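Local atomic coordinates of uncharacterized protein PF1083 (Pyrococcus furiosus, PDB entry 3NRN), a protein that is of unknown function but binds adenosine monophosphate and may be a flavin-dependent oxidoreductase of the amine oxidase family. Residues E299-A302 with L307-E310; K45-S50 with N273-G278. One frame throughout, in Å; residues are numbered along the deposited sequence.

Contact 1: E299-A302 with L307-E310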
loop_
_atom_site.group_PDB
_atom_site.type_symbol
_atom_site.label_atom_id
_atom_site.label_comp_id
_atom_site.label_asym_id
_atom_site.label_seq_id
_atom_site.Cartn_x
_atom_site.Cartn_y
_atom_site.Cartn_z
ATOM N N GLU A 299 -5.233 3.392 15.015
ATOM C CA GLU A 299 -4.532 3.310 16.295
ATOM C C GLU A 299 -3.812 1.960 16.346
ATOM O O GLU A 299 -4.261 1.024 17.006
ATOM C CB GLU A 299 -5.555 3.432 17.428
ATOM C CG GLU A 299 -4.992 3.359 18.832
ATOM C CD GLU A 299 -6.033 3.726 19.877
ATOM O OE1 GLU A 299 -6.037 4.885 20.343
ATOM O OE2 GLU A 299 -6.862 2.860 20.217
ATOM N N PRO A 300 -2.665 1.857 15.657
ATOM C CA PRO A 300 -1.855 0.634 15.587
ATOM C C PRO A 300 -1.513 -0.055 16.906
ATOM O O PRO A 300 -1.421 -1.282 16.955
ATOM C CB PRO A 300 -0.616 1.083 14.804
ATOM C CG PRO A 300 -0.499 2.529 15.148
ATOM C CD PRO A 300 -1.930 3.006 15.098
ATOM N N SER A 301 -1.339 0.722 17.972
ATOM C CA SER A 301 -1.008 0.154 19.277
ATOM C C SER A 301 -2.213 -0.535 19.918
ATOM O O SER A 301 -2.097 -1.145 20.980
ATOM C CB SER A 301 -0.493 1.248 20.214
ATOM O OG SER A 301 -1.501 2.213 20.454
ATOM N N ALA A 302 -3.368 -0.433 19.272
ATOM C CA ALA A 302 -4.579 -1.060 19.783
ATOM C C ALA A 302 -4.445 -2.578 19.726
ATOM O O ALA A 302 -5.255 -3.296 20.309
ATOM C CB ALA A 302 -5.787 -0.610 18.974
ATOM N N LEU A 307 4.217 -1.032 20.408
ATOM C CA LEU A 307 4.393 -0.077 19.321
ATOM C C LEU A 307 4.353 1.349 19.842
ATOM O O LEU A 307 4.936 2.248 19.244
ATOM C CB LEU A 307 3.305 -0.279 18.265
ATOM C CG LEU A 307 3.652 -1.164 17.062
ATOM C CD1 LEU A 307 4.500 -2.347 17.471
ATOM C CD2 LEU A 307 2.365 -1.615 16.407
ATOM N N ALA A 308 3.655 1.549 20.958
ATOM C CA ALA A 308 3.549 2.869 21.574
ATOM C C ALA A 308 4.480 2.967 22.778
ATOM O O ALA A 308 5.001 1.962 23.252
ATOM C CB ALA A 308 2.108 3.132 22.011
ATOM N N ARG A 309 4.690 4.186 23.260
ATOM C CA ARG A 309 5.542 4.413 24.423
ATOM C C ARG A 309 4.684 4.190 25.664
ATOM O O ARG A 309 3.467 4.383 25.625
ATOM C CB ARG A 309 6.075 5.846 24.421
ATOM C CG ARG A 309 7.064 6.158 25.537
ATOM C CD ARG A 309 7.128 7.659 25.803
ATOM N NE ARG A 309 7.462 8.420 24.602
ATOM C CZ ARG A 309 7.218 9.718 24.447
ATOM N NH1 ARG A 309 6.634 10.411 25.418
ATOM N NH2 ARG A 309 7.546 10.324 23.314
ATOM N N GLU A 310 5.320 3.786 26.760
ATOM C CA GLU A 310 4.613 3.539 28.016
ATOM C C GLU A 310 3.667 4.683 28.375
ATOM O O GLU A 310 4.021 5.854 28.253
ATOM C CB GLU A 310 5.625 3.335 29.148
ATOM C CG GLU A 310 5.020 3.275 30.552
ATOM C CD GLU A 310 4.103 2.081 30.760
ATOM O OE1 GLU A 310 4.551 0.939 30.528
ATOM O OE2 GLU A 310 2.938 2.284 31.166
#
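Leu307 and Ala308 come back along the chain to lie against Pro300 and Ser301, closing a loop on itself. The residues Glu299-Ala302 form a type I turn, pinned by the 2.8 Å bond from Ala302 N to Glu299 O. The returning segment comes nearest at Ser301, with 5.4 Å between Ser301 CA and Leu307 CA. Leu307 carries its share of the contact from CB outwards: CB faces the turn and comes 4.5 Å from Ser301 CA, a loose touch. Beyond CG the chain forks, and of the two methyls it is CD2 that meets the turn, 3.8 Å from Pro300 O. The same methyl approaches the proline ring, with CD2 4.3 Å from Pro300 CB. A chi1 of -95°, well off a staggered value, sets this course. One residue on, the methyl of Ala308 meets the serine, its CB 3.7 Å from Ser301 CB. With chi1 at 63°, Ser301 holds OG between its own backbone N and carbonyl carbon, and the hydroxyl passes beside the alanine methyl to accept a hydrogen bond from the backbone N of Leu314. His55 touches both Pro300 and Leu307. The Glu299 carboxylate takes hydrogen bonds from the backbone N atoms of Arg281, Ile282 and Gly283. Strands 296-298 and 312-320 are antiparallel neighbours in the mixed sheet, and both segments belong to the connection between them. No hydrogen bond crosses the contact: it is van der Waals packing of methyls, the serine CB, a proline ring and one carbonyl oxygen, while the serine hydroxyl and the glutamate carboxylate find their partners elsewhere. The two halves of the loop therefore meet here through packing alone, with the polar bonds directed to the surrounding chain.

Contact 2: K45-S50 with N273-G278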
loop_
_atom_site.group_PDB
_atom_site.type_symbol
_atom_site.label_atom_id
_atom_site.label_comp_id
_atom_site.label_asym_id
_atom_site.label_seq_id
_atom_site.Cartn_x
_atom_site.Cartn_y
_atom_site.Cartn_z
ATOM N N LYS A 45 11.569 8.172 19.458
ATOM C CA LYS A 45 11.158 8.645 20.774
ATOM C C LYS A 45 10.301 7.649 21.554
ATOM O O LYS A 45 9.269 8.017 22.119
ATOM C CB LYS A 45 10.401 9.965 20.624
ATOM C CG LYS A 45 11.248 11.131 20.136
ATOM C CD LYS A 45 10.405 12.392 20.026
ATOM C CE LYS A 45 11.261 13.632 19.829
ATOM N NZ LYS A 45 12.111 13.536 18.616
ATOM N N GLY A 46 10.724 6.390 21.576
ATOM C CA GLY A 46 9.993 5.374 22.313
ATOM C C GLY A 46 8.770 4.803 21.619
ATOM O O GLY A 46 8.029 4.011 22.204
ATOM N N PHE A 47 8.554 5.212 20.375
ATOM C CA PHE A 47 7.421 4.734 19.589
ATOM C C PHE A 47 7.941 3.982 18.376
ATOM O O PHE A 47 9.023 4.279 17.869
ATOM C CB PHE A 47 6.585 5.909 19.091
ATOM C CG PHE A 47 5.671 6.489 20.118
ATOM C CD1 PHE A 47 4.357 6.054 20.214
ATOM C CD2 PHE A 47 6.110 7.494 20.970
ATOM C CE1 PHE A 47 3.490 6.613 21.143
ATOM C CE2 PHE A 47 5.252 8.061 21.904
ATOM C CZ PHE A 47 3.938 7.619 21.989
ATOM N N GLN A 48 7.170 3.011 17.909
ATOM C CA GLN A 48 7.560 2.269 16.720
ATOM C C GLN A 48 6.727 2.824 15.574
ATOM O O GLN A 48 5.606 2.377 15.345
ATOM C CB GLN A 48 7.281 0.774 16.886
ATOM C CG GLN A 48 8.262 0.039 17.787
ATOM C CD GLN A 48 9.663 -0.027 17.197
ATOM O OE1 GLN A 48 9.850 -0.432 16.045
ATOM N NE2 GLN A 48 10.655 0.360 17.988
ATOM N N LEU A 49 7.258 3.820 14.874
ATOM C CA LEU A 49 6.534 4.405 13.752
ATOM C C LEU A 49 6.857 3.581 12.503
ATOM O O LEU A 49 7.515 2.540 12.599
ATOM C CB LEU A 49 6.941 5.871 13.565
ATOM C CG LEU A 49 6.790 6.754 14.816
ATOM C CD1 LEU A 49 7.278 8.163 14.512
ATOM C CD2 LEU A 49 5.349 6.780 15.277
ATOM N N SER A 50 6.397 4.028 11.338
ATOM C CA SER A 50 6.666 3.285 10.111
ATOM C C SER A 50 7.191 4.166 8.990
ATOM O O SER A 50 7.035 5.384 9.026
ATOM C CB SER A 50 5.401 2.573 9.636
ATOM O OG SER A 50 4.428 3.507 9.209
ATOM N N ASN A 273 1.882 11.337 13.101
ATOM C CA ASN A 273 2.089 10.390 14.187
ATOM C C ASN A 273 1.791 11.178 15.463
ATOM O O ASN A 273 2.511 12.116 15.796
ATOM C CB ASN A 273 3.536 9.896 14.163
ATOM C CG ASN A 273 3.904 9.224 12.840
ATOM O OD1 ASN A 273 3.524 8.083 12.588
ATOM N ND2 ASN A 273 4.631 9.940 11.986
ATOM N N LEU A 274 0.725 10.795 16.161
ATOM C CA LEU A 274 0.289 11.494 17.370
ATOM C C LEU A 274 0.378 10.646 18.637
ATOM O O LEU A 274 -0.125 9.526 18.679
ATOM C CB LEU A 274 -1.159 11.967 17.179
ATOM C CG LEU A 274 -1.798 12.873 18.235
ATOM C CD1 LEU A 274 -1.192 14.267 18.145
ATOM C CD2 LEU A 274 -3.305 12.943 18.004
ATOM N N ALA A 275 1.011 11.192 19.670
ATOM C CA ALA A 275 1.155 10.483 20.942
ATOM C C ALA A 275 0.091 10.950 21.931
ATOM O O ALA A 275 0.246 11.982 22.583
ATOM C CB ALA A 275 2.546 10.723 21.519
ATOM N N VAL A 276 -0.993 10.188 22.031
ATOM C CA VAL A 276 -2.082 10.526 22.935
ATOM C C VAL A 276 -1.911 9.806 24.275
ATOM O O VAL A 276 -1.776 8.582 24.329
ATOM C CB VAL A 276 -3.458 10.159 22.319
ATOM C CG1 VAL A 276 -3.600 10.797 20.941
ATOM C CG2 VAL A 276 -3.603 8.656 22.213
ATOM N N PRO A 277 -1.894 10.570 25.378
ATOM C CA PRO A 277 -1.738 9.998 26.718
ATOM C C PRO A 277 -2.920 9.131 27.141
ATOM O O PRO A 277 -4.073 9.458 26.855
ATOM C CB PRO A 277 -1.596 11.234 27.605
ATOM C CG PRO A 277 -0.987 12.249 26.685
ATOM C CD PRO A 277 -1.773 12.037 25.420
ATOM N N GLY A 278 -2.632 8.020 27.811
ATOM C CA GLY A 278 -3.703 7.165 28.287
ATOM C C GLY A 278 -3.956 5.853 27.571
ATOM O O GLY A 278 -3.061 5.268 26.963
#
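Phe47 and Leu49 reach across to Ala275 and Asn273; the nearest CA atoms, those of Leu49 and Asn273, are 7.5 Å apart, and side chains make nearly all of the contact. The Phe47 ring extends towards Ala275 and meets its methyl obliquely, CZ lying a tight 3.4 Å from Ala275 CB; CE2 is the next ring atom, 3.8 Å from that methyl. Two residues further along one strand and two back along the other, Leu49 and Asn273 approach from opposite directions. Leu49 CG stands beside its backbone N, anti to the carbonyl carbon (chi1 -55°), which brings both prongs of the fork to the amide: CD2 sits 3.5 Å from Asn273 OD1, and CD1 lies 3.9 Å from Asn273 CG. ND2 is held by Leu348 O and Gln350 OE1, whereas OD1 is buried against CD2 with no polar partner in the model. An alanine in place of Leu49 would probably open a gap beside the Asn273 amide and strip Leu348 of an apolar neighbour. Strand 47-50 pairs with strand 41-44 in a small antiparallel sheet, which here packs against the mixed sheet: Leu347 touches both Phe47 and Ala275, Tyr312 also meets Phe47, and strand 269-277 runs between strands 312-320 and 345-351.

How the contacts relate
Contacts 1 and 2 are both buried, adjoin each other with centres about 7 Å apart, and lie away from the adenosine monophosphate site. Contact 1 is local, a connection folded on itself beside the mixed sheet; contact 2 joins strands more than 220 residues apart. Both are without hydrogen bonds between their own segments and rely on aliphatic methyls, to which contact 2 adds an aromatic ring and an amide, and contact 1 a proline and a serine. Polar bonds appear where the two meet: Leu307 O is 2.7 Å from Gln48 N, and Arg309 NE is 3.1 Å from Lys45 O, both probable hydrogen bonds. Segment 307-310 thus borders strand 47-50, and Arg309 also packs on Phe47.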